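PDB 4HD1: squalene synthase HpnC, which probably acts on isoprenoid diphosphates in the formation of squalene-type precursors of hopanoids in Alicyclobacillus acidocaldarius. Local coordinates for residues 7-18 against 87-95; 221-231 against 242-253. All coordinates share one frame; numbering follows the deposited sequence.

Both contacts pair helices of one all-helical chain, at separate places: their centres lie 32 Å apart and their nearest atoms about 15 Å apart, so neither touches the other. Contact 1 is the more peripheral, its centre about 23 Å from the centre of the chain, and lays the N-terminal segment 7-18 across helix 87-99. Contact 2, its centre about 14 Å from the same point, pairs the consecutive helices 207-227 and 236-257 as a nearly antiparallel hairpin. The first is a steep crossing around phenylalanines and alanine with one salt bridge; the second seats one phenylalanine as a knob beside a salt-bridge network. No ligand marks an active site at either contact.

Contact 1. Residues 7-18 against 87-95; sequences VPVELRGDFEVC and PAFRALQFT
The methyl of A91 stands over the centre of the F15 ring, its CB 3.6 Å from the centroid and almost on the ring normal, a CH-pi contact. V7 CG2 lies over the opposite face, offset toward the rim, so a flat aromatic suits this slot. Alanine's short side chain lets helix 12-18 cross helix 87-95 at 7.8 Å between axes and an angle of 108°. C18 SG presses on the same methyl, 3.5 Å from A91 CB, and also meets A88. F15 also meets F94, whose ring edge receives F15 CZ. With CG anti to the backbone N (chi1 -178°), F94 reaches L11, where L11 CD1 is 3.6 Å from F94 CD1, and P8, whose CD is 3.6 Å from F94 CZ. Rigid proline and branched leucine give this ring firm apolar neighbours. T95 OG1 sits at the F15 edge while bonding to H43 of helix 41-56.

Toward the partly exposed side the packing gives way to V17 against P87 and to a salt bridge: R90 NH1 lies 2.8 Å from D14 OD1, and its hydrogen bond to D14 OD2 is weak. The R90 chain bends at chi3 to bring this one nitrogen between both oxygens, with carboxylate and guanidinium planes 61° apart. The chemistry therefore implies a crossing held mainly by apolar contact, with a charge pair of irregular geometry at its margin.

Contact 2. Residues 221-231 against 242-253; sequences QALFDEGRRLE and LKLYRLGGEAIL
L242 opens the second segment by meeting L230, with L242 CD1 3.7 Å from L230 CD2 and the branched side chains at about a right angle. One residue on, K243 CA comes 3.4 Å from E231 OE2. R246 then carries the polar centre. Its chain bends at chi3 (62°), turning the guanidinium side-on to E231: R246 NE donates to E231 OE2 at 2.8 Å and R246 NH2 to E231 OE1 at 2.9 Å, both on syn lone pairs and nearly straight. Arginine suits the place because NE and NH2 lie along one edge and can meet both oxygens of the extended, nearly coplanar glutamate. R228 stacks on a face of this guanidinium, centres 3.7 Å apart and planes 24° apart; the nearby carboxylates would be expected to ease the like charges.

At G249 the missing side chain admits F224, whose CZ comes 3.5 Å from G249 CA; the ring is a knob among R246, G249, E250 and L253. Q221 NE2 donates to E250 OE2 at 3.2 Å and also to D225 OD1, bridging two carboxylates, while E250 OE1 pairs more loosely with R246 NH1. L253 completes the hole, its CD1 at the edge of the F224 ring. Q221 OE1 bonds to R257 farther along helix 236-257, L253 also packs on V217 and A220, and F224 and L223 reach A164 while I252 touches N169, so both helices lie against helix 152-172.

Contact 1. Residues 7-18 against 87-95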
# COMPACT_ATOMS: atom_id res chain seq x y z
N VAL A 7 20.92 2.98 14.98
CA VAL A 7 19.93 3.64 15.83
C VAL A 7 20.55 3.86 17.23
O VAL A 7 21.45 3.11 17.62
CB VAL A 7 18.64 2.78 15.85
CG1 VAL A 7 18.08 2.55 17.25
CG2 VAL A 7 17.60 3.37 14.90
N PRO A 8 20.09 4.90 17.97
CA PRO A 8 20.66 5.15 19.31
C PRO A 8 20.42 3.98 20.27
O PRO A 8 19.35 3.35 20.22
CB PRO A 8 19.90 6.39 19.80
CG PRO A 8 19.41 7.05 18.56
CD PRO A 8 19.08 5.91 17.63
N VAL A 9 21.41 3.72 21.12
CA VAL A 9 21.41 2.59 22.06
C VAL A 9 20.08 2.40 22.82
O VAL A 9 19.59 1.28 22.92
CB VAL A 9 22.61 2.67 23.05
CG1 VAL A 9 22.51 1.58 24.13
CG2 VAL A 9 23.94 2.57 22.31
N GLU A 10 19.51 3.50 23.32
CA GLU A 10 18.27 3.44 24.11
C GLU A 10 17.09 2.96 23.29
O GLU A 10 16.13 2.43 23.85
CB GLU A 10 17.89 4.79 24.73
CG GLU A 10 19.05 5.71 25.06
CD GLU A 10 19.58 6.46 23.85
OE1 GLU A 10 20.81 6.57 23.71
OE2 GLU A 10 18.75 6.92 23.03
N LEU A 11 17.15 3.15 21.98
CA LEU A 11 16.01 2.83 21.10
C LEU A 11 16.12 1.49 20.37
O LEU A 11 15.18 1.10 19.66
CB LEU A 11 15.78 3.97 20.09
CG LEU A 11 15.05 5.21 20.63
CD1 LEU A 11 15.33 6.44 19.78
CD2 LEU A 11 13.55 4.95 20.74
N ARG A 12 17.23 0.78 20.54
CA ARG A 12 17.45 -0.46 19.80
C ARG A 12 16.45 -1.56 20.10
O ARG A 12 16.08 -2.33 19.20
CB ARG A 12 18.88 -0.97 19.99
CG ARG A 12 19.83 -0.25 19.08
CD ARG A 12 21.27 -0.61 19.34
NE ARG A 12 22.09 0.53 18.98
CZ ARG A 12 23.38 0.65 19.25
NH1 ARG A 12 24.03 -0.32 19.89
NH2 ARG A 12 24.02 1.75 18.88
N GLY A 13 16.01 -1.64 21.35
CA GLY A 13 14.97 -2.58 21.75
C GLY A 13 13.67 -2.32 21.02
O GLY A 13 13.07 -3.24 20.46
N ASP A 14 13.24 -1.06 21.00
CA ASP A 14 11.99 -0.68 20.36
C ASP A 14 12.01 -0.93 18.85
O ASP A 14 11.00 -1.36 18.28
CB ASP A 14 11.68 0.79 20.64
CG ASP A 14 11.60 1.09 22.12
OD1 ASP A 14 11.41 0.15 22.92
OD2 ASP A 14 11.72 2.28 22.48
N PHE A 15 13.15 -0.67 18.22
CA PHE A 15 13.32 -0.95 16.80
C PHE A 15 13.42 -2.45 16.53
O PHE A 15 12.99 -2.92 15.47
CB PHE A 15 14.52 -0.19 16.22
CG PHE A 15 14.20 1.21 15.79
CD1 PHE A 15 13.63 1.46 14.54
CD2 PHE A 15 14.43 2.29 16.64
CE1 PHE A 15 13.32 2.75 14.14
CE2 PHE A 15 14.12 3.59 16.25
CZ PHE A 15 13.56 3.82 15.00
N GLU A 16 13.97 -3.20 17.49
CA GLU A 16 13.96 -4.65 17.39
C GLU A 16 12.53 -5.21 17.36
O GLU A 16 12.27 -6.16 16.61
CB GLU A 16 14.75 -5.29 18.54
CG GLU A 16 14.79 -6.82 18.50
CD GLU A 16 15.46 -7.39 17.26
OE1 GLU A 16 15.51 -8.63 17.14
OE2 GLU A 16 15.94 -6.62 16.39
N VAL A 17 11.64 -4.63 18.16
CA VAL A 17 10.22 -5.00 18.15
C VAL A 17 9.65 -4.75 16.75
O VAL A 17 9.07 -5.64 16.15
CB VAL A 17 9.39 -4.26 19.23
CG1 VAL A 17 7.91 -4.61 19.13
CG2 VAL A 17 9.90 -4.58 20.64
N CYS A 18 9.85 -3.54 16.24
CA CYS A 18 9.38 -3.18 14.90
C CYS A 18 9.90 -4.15 13.85
O CYS A 18 9.15 -4.56 12.96
CB CYS A 18 9.78 -1.76 14.55
SG CYS A 18 8.91 -0.54 15.55
N PRO A 87 6.50 0.33 22.48
CA PRO A 87 7.78 0.15 21.78
C PRO A 87 7.70 0.57 20.29
O PRO A 87 8.49 1.41 19.85
CB PRO A 87 8.05 -1.35 21.92
CG PRO A 87 7.39 -1.71 23.20
CD PRO A 87 6.17 -0.84 23.32
N ALA A 88 6.74 0.01 19.55
CA ALA A 88 6.55 0.34 18.13
C ALA A 88 6.46 1.84 17.86
O ALA A 88 7.12 2.35 16.96
CB ALA A 88 5.33 -0.37 17.55
N PHE A 89 5.66 2.54 18.66
CA PHE A 89 5.44 3.97 18.46
C PHE A 89 6.58 4.85 18.97
O PHE A 89 6.74 5.97 18.50
CB PHE A 89 4.10 4.40 19.05
CG PHE A 89 2.93 4.14 18.14
CD1 PHE A 89 2.69 4.96 17.04
CD2 PHE A 89 2.08 3.06 18.37
CE1 PHE A 89 1.61 4.72 16.19
CE2 PHE A 89 1.00 2.82 17.53
CZ PHE A 89 0.77 3.65 16.44
N ARG A 90 7.36 4.35 19.93
CA ARG A 90 8.60 5.03 20.31
C ARG A 90 9.59 4.98 19.15
O ARG A 90 10.22 5.98 18.81
CB ARG A 90 9.20 4.44 21.59
CG ARG A 90 8.80 5.17 22.87
CD ARG A 90 9.43 4.57 24.12
NE ARG A 90 8.50 3.67 24.80
CZ ARG A 90 8.69 2.36 24.96
NH1 ARG A 90 9.79 1.77 24.53
NH2 ARG A 90 7.76 1.64 25.58
N ALA A 91 9.72 3.81 18.52
CA ALA A 91 10.55 3.69 17.32
C ALA A 91 10.03 4.62 16.21
O ALA A 91 10.81 5.37 15.62
CB ALA A 91 10.61 2.25 16.85
N LEU A 92 8.72 4.59 15.96
CA LEU A 92 8.13 5.47 14.95
C LEU A 92 8.39 6.96 15.25
O LEU A 92 8.71 7.72 14.34
CB LEU A 92 6.62 5.21 14.79
CG LEU A 92 5.99 5.80 13.52
CD1 LEU A 92 6.51 5.09 12.28
CD2 LEU A 92 4.47 5.73 13.57
N GLN A 93 8.24 7.33 16.52
CA GLN A 93 8.53 8.68 17.02
C GLN A 93 9.93 9.19 16.64
O GLN A 93 10.10 10.33 16.22
CB GLN A 93 8.41 8.67 18.54
CG GLN A 93 8.29 10.02 19.21
CD GLN A 93 7.86 9.87 20.65
OE1 GLN A 93 6.70 10.11 20.98
NE2 GLN A 93 8.77 9.42 21.51
N PHE A 94 10.93 8.32 16.80
CA PHE A 94 12.29 8.64 16.38
C PHE A 94 12.35 8.79 14.86
O PHE A 94 12.89 9.78 14.36
CB PHE A 94 13.27 7.58 16.85
CG PHE A 94 14.69 7.87 16.48
CD1 PHE A 94 15.39 8.91 17.11
CD2 PHE A 94 15.34 7.13 15.50
CE1 PHE A 94 16.71 9.19 16.78
CE2 PHE A 94 16.66 7.40 15.16
CZ PHE A 94 17.34 8.44 15.80
N THR A 95 11.79 7.81 14.15
CA THR A 95 11.70 7.84 12.69
C THR A 95 11.00 9.11 12.16
O THR A 95 11.55 9.79 11.29
CB THR A 95 11.02 6.57 12.14
OG1 THR A 95 11.88 5.44 12.38
CG2 THR A 95 10.75 6.69 10.65

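Contact 2. Residues 221-231 against 242-253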
# COMPACT_ATOMS: atom_id res chain seq x y z
N GLN A 221 -1.09 -0.04 -16.52
CA GLN A 221 0.11 0.04 -17.34
C GLN A 221 0.49 1.50 -17.63
O GLN A 221 1.67 1.86 -17.55
CB GLN A 221 -0.06 -0.76 -18.63
CG GLN A 221 1.22 -0.92 -19.45
CD GLN A 221 2.32 -1.66 -18.71
OE1 GLN A 221 2.19 -2.86 -18.40
NE2 GLN A 221 3.41 -0.96 -18.41
N ALA A 222 -0.50 2.33 -17.93
CA ALA A 222 -0.29 3.76 -18.16
C ALA A 222 0.23 4.45 -16.90
O ALA A 222 1.08 5.34 -16.98
CB ALA A 222 -1.56 4.43 -18.65
N LEU A 223 -0.27 4.02 -15.75
CA LEU A 223 0.21 4.54 -14.47
C LEU A 223 1.65 4.12 -14.16
O LEU A 223 2.45 4.94 -13.70
CB LEU A 223 -0.75 4.18 -13.33
CG LEU A 223 -2.09 4.95 -13.36
CD1 LEU A 223 -3.10 4.31 -12.42
CD2 LEU A 223 -1.90 6.44 -13.06
N PHE A 224 1.99 2.86 -14.42
CA PHE A 224 3.38 2.42 -14.38
C PHE A 224 4.28 3.28 -15.28
O PHE A 224 5.32 3.76 -14.83
CB PHE A 224 3.52 0.93 -14.73
CG PHE A 224 3.19 0.02 -13.59
CD1 PHE A 224 3.81 0.16 -12.35
CD2 PHE A 224 2.24 -1.00 -13.75
CE1 PHE A 224 3.49 -0.68 -11.30
CE2 PHE A 224 1.92 -1.84 -12.69
CZ PHE A 224 2.55 -1.68 -11.47
N ASP A 225 3.87 3.47 -16.54
CA ASP A 225 4.62 4.29 -17.50
C ASP A 225 4.88 5.71 -17.01
O ASP A 225 5.97 6.23 -17.16
CB ASP A 225 3.89 4.35 -18.85
CG ASP A 225 3.81 3.00 -19.54
OD1 ASP A 225 4.42 2.02 -19.05
OD2 ASP A 225 3.11 2.92 -20.58
N GLU A 226 3.86 6.33 -16.42
CA GLU A 226 4.01 7.65 -15.82
C GLU A 226 4.90 7.60 -14.56
O GLU A 226 5.73 8.48 -14.34
CB GLU A 226 2.64 8.26 -15.51
CG GLU A 226 2.67 9.76 -15.24
CD GLU A 226 1.38 10.29 -14.63
OE1 GLU A 226 0.37 9.54 -14.54
OE2 GLU A 226 1.37 11.48 -14.23
N GLY A 227 4.72 6.57 -13.74
CA GLY A 227 5.47 6.45 -12.48
C GLY A 227 6.97 6.29 -12.67
O GLY A 227 7.77 6.86 -11.92
N ARG A 228 7.33 5.52 -13.69
CA ARG A 228 8.70 5.27 -14.14
C ARG A 228 9.63 6.48 -14.04
O ARG A 228 10.81 6.33 -13.75
CB ARG A 228 8.64 4.83 -15.60
CG ARG A 228 9.65 3.78 -16.00
CD ARG A 228 9.63 3.67 -17.51
NE ARG A 228 10.19 2.42 -18.00
CZ ARG A 228 11.49 2.13 -18.07
NH1 ARG A 228 11.88 0.96 -18.54
NH2 ARG A 228 12.40 3.01 -17.65
N ARG A 229 9.10 7.67 -14.30
CA ARG A 229 9.90 8.89 -14.30
C ARG A 229 10.59 9.16 -12.96
O ARG A 229 11.68 9.73 -12.92
CB ARG A 229 9.05 10.09 -14.74
CG ARG A 229 9.78 11.43 -14.83
CD ARG A 229 10.82 11.46 -15.94
NE ARG A 229 11.71 12.62 -15.80
CZ ARG A 229 12.94 12.69 -16.28
NH1 ARG A 229 13.46 11.66 -16.94
NH2 ARG A 229 13.67 13.79 -16.09
N LEU A 230 9.96 8.72 -11.87
CA LEU A 230 10.51 8.88 -10.52
C LEU A 230 11.89 8.21 -10.37
O LEU A 230 12.78 8.70 -9.64
CB LEU A 230 9.52 8.35 -9.47
CG LEU A 230 9.85 8.52 -7.99
CD1 LEU A 230 10.14 9.97 -7.63
CD2 LEU A 230 8.76 7.94 -7.08
N GLU A 231 12.09 7.11 -11.08
CA GLU A 231 13.37 6.41 -11.07
C GLU A 231 14.57 7.28 -11.47
O GLU A 231 15.70 6.97 -11.11
CB GLU A 231 13.31 5.15 -11.94
CG GLU A 231 12.37 4.09 -11.36
CD GLU A 231 11.94 3.04 -12.37
OE1 GLU A 231 12.66 2.81 -13.37
OE2 GLU A 231 10.87 2.43 -12.14
N LEU A 242 12.35 1.03 -6.63
CA LEU A 242 11.17 1.42 -7.41
C LEU A 242 11.06 0.64 -8.70
O LEU A 242 9.98 0.16 -9.04
CB LEU A 242 11.18 2.92 -7.73
CG LEU A 242 10.97 3.85 -6.53
CD1 LEU A 242 11.29 5.27 -6.95
CD2 LEU A 242 9.56 3.75 -5.96
N LYS A 243 12.18 0.48 -9.40
CA LYS A 243 12.19 -0.27 -10.66
C LYS A 243 11.63 -1.66 -10.39
O LYS A 243 10.78 -2.18 -11.12
CB LYS A 243 13.60 -0.34 -11.24
CG LYS A 243 13.72 -1.18 -12.50
CD LYS A 243 15.03 -0.90 -13.23
CE LYS A 243 15.38 -2.00 -14.22
NZ LYS A 243 16.77 -1.86 -14.74
N LEU A 244 12.09 -2.26 -9.32
CA LEU A 244 11.71 -3.60 -9.00
C LEU A 244 10.24 -3.73 -8.59
O LEU A 244 9.57 -4.70 -8.98
CB LEU A 244 12.64 -4.13 -7.93
CG LEU A 244 12.24 -5.46 -7.33
CD1 LEU A 244 12.34 -6.58 -8.37
CD2 LEU A 244 13.15 -5.77 -6.14
N TYR A 245 9.71 -2.79 -7.82
CA TYR A 245 8.25 -2.76 -7.60
C TYR A 245 7.53 -2.68 -8.95
O TYR A 245 6.57 -3.42 -9.18
CB TYR A 245 7.83 -1.58 -6.73
CG TYR A 245 8.41 -1.54 -5.32
CD1 TYR A 245 8.78 -2.71 -4.65
CD2 TYR A 245 8.55 -0.32 -4.64
CE1 TYR A 245 9.30 -2.67 -3.36
CE2 TYR A 245 9.07 -0.27 -3.36
CZ TYR A 245 9.44 -1.44 -2.72
OH TYR A 245 9.95 -1.38 -1.44
N ARG A 246 8.02 -1.80 -9.84
CA ARG A 246 7.43 -1.64 -11.17
C ARG A 246 7.46 -2.94 -11.96
O ARG A 246 6.45 -3.34 -12.54
CB ARG A 246 8.11 -0.51 -11.96
CG ARG A 246 7.78 -0.53 -13.45
CD ARG A 246 8.26 0.70 -14.22
NE ARG A 246 9.72 0.90 -14.23
CZ ARG A 246 10.59 0.27 -15.02
NH1 ARG A 246 10.18 -0.65 -15.89
NH2 ARG A 246 11.88 0.55 -14.93
N LEU A 247 8.62 -3.61 -11.96
CA LEU A 247 8.77 -4.86 -12.70
C LEU A 247 7.78 -5.91 -12.21
O LEU A 247 7.12 -6.56 -13.02
CB LEU A 247 10.21 -5.39 -12.63
CG LEU A 247 11.26 -4.55 -13.36
CD1 LEU A 247 12.67 -5.03 -13.04
CD2 LEU A 247 11.01 -4.48 -14.87
N GLY A 248 7.66 -6.03 -10.89
CA GLY A 248 6.72 -6.96 -10.27
C GLY A 248 5.29 -6.68 -10.68
O GLY A 248 4.55 -7.60 -11.06
N GLY A 249 4.91 -5.41 -10.63
CA GLY A 249 3.58 -4.97 -11.05
C GLY A 249 3.32 -5.21 -12.52
O GLY A 249 2.24 -5.65 -12.89
N GLU A 250 4.32 -4.93 -13.36
CA GLU A 250 4.20 -5.14 -14.80
C GLU A 250 4.04 -6.62 -15.11
O GLU A 250 3.27 -6.99 -16.00
CB GLU A 250 5.40 -4.56 -15.54
CG GLU A 250 5.39 -3.05 -15.67
CD GLU A 250 6.53 -2.50 -16.52
OE1 GLU A 250 7.66 -3.05 -16.47
OE2 GLU A 250 6.29 -1.51 -17.25
N ALA A 251 4.77 -7.46 -14.37
CA ALA A 251 4.69 -8.91 -14.55
C ALA A 251 3.32 -9.46 -14.16
O ALA A 251 2.87 -10.45 -14.72
CB ALA A 251 5.80 -9.61 -13.79
N ILE A 252 2.67 -8.81 -13.20
CA ILE A 252 1.31 -9.21 -12.81
C ILE A 252 0.34 -8.93 -13.97
O ILE A 252 -0.48 -9.79 -14.31
CB ILE A 252 0.84 -8.53 -11.50
CG1 ILE A 252 1.60 -9.12 -10.30
CG2 ILE A 252 -0.67 -8.70 -11.31
CD1 ILE A 252 1.42 -8.37 -8.99
N LEU A 253 0.47 -7.75 -14.57
CA LEU A 253 -0.34 -7.38 -15.74
C LEU A 253 -0.10 -8.34 -16.90
O LEU A 253 -1.05 -8.76 -17.57
CB LEU A 253 -0.04 -5.95 -16.18
CG LEU A 253 -0.30 -4.81 -15.18
CD1 LEU A 253 0.03 -3.47 -15.83
CD2 LEU A 253 -1.73 -4.82 -14.65